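Local atomic coordinates of membrane attack complex assembly inhibitor BGA71 (PDB entry 6FMH), a protein that probably inhibits assembly of the complement membrane attack complex as an outer surface protein of a Lyme disease spirochaete. Residues 62-67 with 149-154. Numbering follows the deposited sequence.
Sequences KRTIYS and QNFAKK
The phenyl ring of F151 reaches from helix 127-163 to helix 55-68 and meets it through T64 and I65. T64 offers its methyl branch: CG2 lies 3.6 Å from F151 CE2 and 3.8 Å from F151 CD2, and the methyl meets the CD2-CE2 bond at a slant. With T64 CG2 anti to the backbone N (the OG1 chi1 is -77°), the methyl is sent to the ring while OG1 stands beside the N and hydrogen-bonds Q108 OE1 of helix 90-123. One residue thus gives its carbon branch to F151 and its oxygen to a third helix. I65 comes in differently. Its CB points away from helix 127-163, yet the terminal CD1 bends back to the rim of the ring, near the ring plane, 4.4 Å from F151 CZ. F151 carries its ring outward with CG anti to the backbone N (chi1 167°), bridging backbones whose closest CA atoms, those of I65 and A152, are 7.6 Å apart. This is a small apolar contact inside the all-helical BbCRASP-1-like domain, burying 125 Å² over both segments, and no hydrogen bond crosses it. Its centre lies about 5 Å from the centre of the chain, and T64, I65 and F151 are all buried. Helix 90-123 adds to the same cluster, so that three helices meet here: V104 touches both I65 and F151, and I107 also packs on F151. F41, from a loop, touches I65 as well, and S68, just past the first segment, touches F151 and A152.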
loop_
_atom_site.group_PDB
_atom_site.type_symbol
_atom_site.label_atom_id
_atom_site.label_comp_id
_atom_site.label_asym_id
_atom_site.label_seq_id
_atom_site.Cartn_x
_atom_site.Cartn_y
_atom_site.Cartn_z
ATOM N N LYS A 62 3.212 9.283 -11.455
ATOM C CA LYS A 62 1.906 9.669 -12.014
ATOM C C LYS A 62 0.852 10.082 -10.978
ATOM O O LYS A 62 0.044 10.974 -11.247
ATOM C CB LYS A 62 1.320 8.532 -12.842
ATOM C CG LYS A 62 2.033 8.306 -14.158
ATOM C CD LYS A 62 1.514 7.030 -14.782
ATOM C CE LYS A 62 2.160 6.737 -16.100
ATOM N NZ LYS A 62 1.926 5.306 -16.472
ATOM N N ARG A 63 0.840 9.414 -9.828
ATOM C CA ARG A 63 -0.089 9.802 -8.766
ATOM C C ARG A 63 0.051 11.285 -8.473
ATOM O O ARG A 63 -0.929 12.027 -8.423
ATOM C CB ARG A 63 0.144 8.985 -7.495
ATOM C CG ARG A 63 -0.215 7.508 -7.608
ATOM C CD ARG A 63 0.426 6.521 -6.567
ATOM N NE ARG A 63 -0.284 6.702 -5.315
ATOM C CZ ARG A 63 0.076 6.224 -4.107
ATOM N NH1 ARG A 63 1.093 5.426 -3.959
ATOM N NH2 ARG A 63 -0.671 6.511 -3.054
ATOM N N THR A 64 1.291 11.739 -8.308
ATOM C CA THR A 64 1.523 13.170 -7.985
ATOM C C THR A 64 1.251 14.085 -9.144
ATOM O O THR A 64 0.510 15.013 -9.046
ATOM C CB THR A 64 2.952 13.433 -7.437
ATOM O OG1 THR A 64 3.026 13.020 -6.059
ATOM C CG2 THR A 64 3.252 14.906 -7.446
ATOM N N ILE A 65 1.765 13.704 -10.295
ATOM C CA ILE A 65 1.647 14.542 -11.505
ATOM C C ILE A 65 0.218 14.679 -11.956
ATOM O O ILE A 65 -0.287 15.777 -12.082
ATOM C CB ILE A 65 2.468 13.954 -12.689
ATOM C CG1 ILE A 65 3.952 13.841 -12.347
ATOM C CG2 ILE A 65 2.275 14.784 -13.959
ATOM C CD1 ILE A 65 4.760 15.039 -12.690
ATOM N N TYR A 66 -0.436 13.541 -12.173
ATOM C CA TYR A 66 -1.780 13.500 -12.756
ATOM C C TYR A 66 -2.763 14.151 -11.843
ATOM O O TYR A 66 -3.687 14.838 -12.294
ATOM C CB TYR A 66 -2.196 12.065 -13.006
ATOM C CG TYR A 66 -1.562 11.367 -14.217
ATOM C CD1 TYR A 66 -0.343 11.739 -14.722
ATOM C CD2 TYR A 66 -2.229 10.324 -14.836
ATOM C CE1 TYR A 66 0.215 11.090 -15.785
ATOM C CE2 TYR A 66 -1.698 9.674 -15.917
ATOM C CZ TYR A 66 -0.468 10.075 -16.398
ATOM O OH TYR A 66 0.092 9.394 -17.451
ATOM N N SER A 67 -2.611 13.902 -10.554
ATOM C CA SER A 67 -3.534 14.499 -9.571
ATOM C C SER A 67 -3.264 15.973 -9.596
ATOM O O SER A 67 -4.185 16.753 -9.397
ATOM C CB SER A 67 -3.377 13.915 -8.136
ATOM O OG SER A 67 -2.189 14.387 -7.525
ATOM N N GLN A 149 0.208 19.708 -2.647
ATOM C CA GLN A 149 -0.650 20.792 -3.160
ATOM C C GLN A 149 0.201 21.929 -3.686
ATOM O O GLN A 149 -0.173 22.573 -4.638
ATOM C CB GLN A 149 -1.645 21.274 -2.077
ATOM C CG GLN A 149 -2.888 20.418 -1.950
ATOM C CD GLN A 149 -3.596 20.640 -0.624
ATOM O OE1 GLN A 149 -3.717 21.775 -0.152
ATOM N NE2 GLN A 149 -4.070 19.547 -0.005
ATOM N N ASN A 150 1.265 22.274 -2.961
ATOM C CA ASN A 150 2.054 23.457 -3.352
ATOM C C ASN A 150 2.792 23.137 -4.591
ATOM O O ASN A 150 2.826 23.945 -5.510
ATOM C CB ASN A 150 3.019 23.917 -2.267
ATOM C CG ASN A 150 2.327 24.312 -0.991
ATOM O OD1 ASN A 150 2.840 24.074 0.117
ATOM N ND2 ASN A 150 1.189 24.949 -1.108
ATOM N N PHE A 151 3.318 21.931 -4.675
ATOM C CA PHE A 151 3.883 21.476 -5.944
ATOM C C PHE A 151 2.896 21.574 -7.120
ATOM O O PHE A 151 3.256 21.979 -8.193
ATOM C CB PHE A 151 4.381 20.033 -5.813
ATOM C CG PHE A 151 4.700 19.386 -7.137
ATOM C CD1 PHE A 151 5.969 19.551 -7.754
ATOM C CD2 PHE A 151 3.751 18.626 -7.790
ATOM C CE1 PHE A 151 6.246 18.960 -8.982
ATOM C CE2 PHE A 151 4.037 18.040 -9.002
ATOM C CZ PHE A 151 5.276 18.204 -9.613
ATOM N N ALA A 152 1.654 21.152 -6.898
ATOM C CA ALA A 152 0.622 21.125 -7.926
ATOM C C ALA A 152 0.330 22.539 -8.389
ATOM O O ALA A 152 0.200 22.821 -9.586
ATOM C CB ALA A 152 -0.625 20.448 -7.388
ATOM N N LYS A 153 0.208 23.442 -7.422
ATOM C CA LYS A 153 -0.044 24.839 -7.736
ATOM C C LYS A 153 1.096 25.305 -8.667
ATOM O O LYS A 153 0.845 25.704 -9.799
ATOM C CB LYS A 153 -0.116 25.654 -6.467
ATOM C CG LYS A 153 -0.958 26.916 -6.560
ATOM C CD LYS A 153 -2.458 26.608 -6.397
ATOM C CE LYS A 153 -3.303 27.905 -6.501
ATOM N NZ LYS A 153 -4.775 27.641 -6.555
ATOM N N LYS A 154 2.331 25.076 -8.233
ATOM C CA LYS A 154 3.479 25.399 -9.020
ATOM C C LYS A 154 3.478 24.754 -10.374
ATOM O O LYS A 154 3.822 25.396 -11.357
ATOM C CB LYS A 154 4.754 24.986 -8.314
ATOM C CG LYS A 154 5.971 25.774 -8.789
ATOM C CD LYS A 154 6.110 27.069 -8.020
ATOM C CE LYS A 154 7.108 28.018 -8.648
ATOM N NZ LYS A 154 6.511 29.274 -9.194
#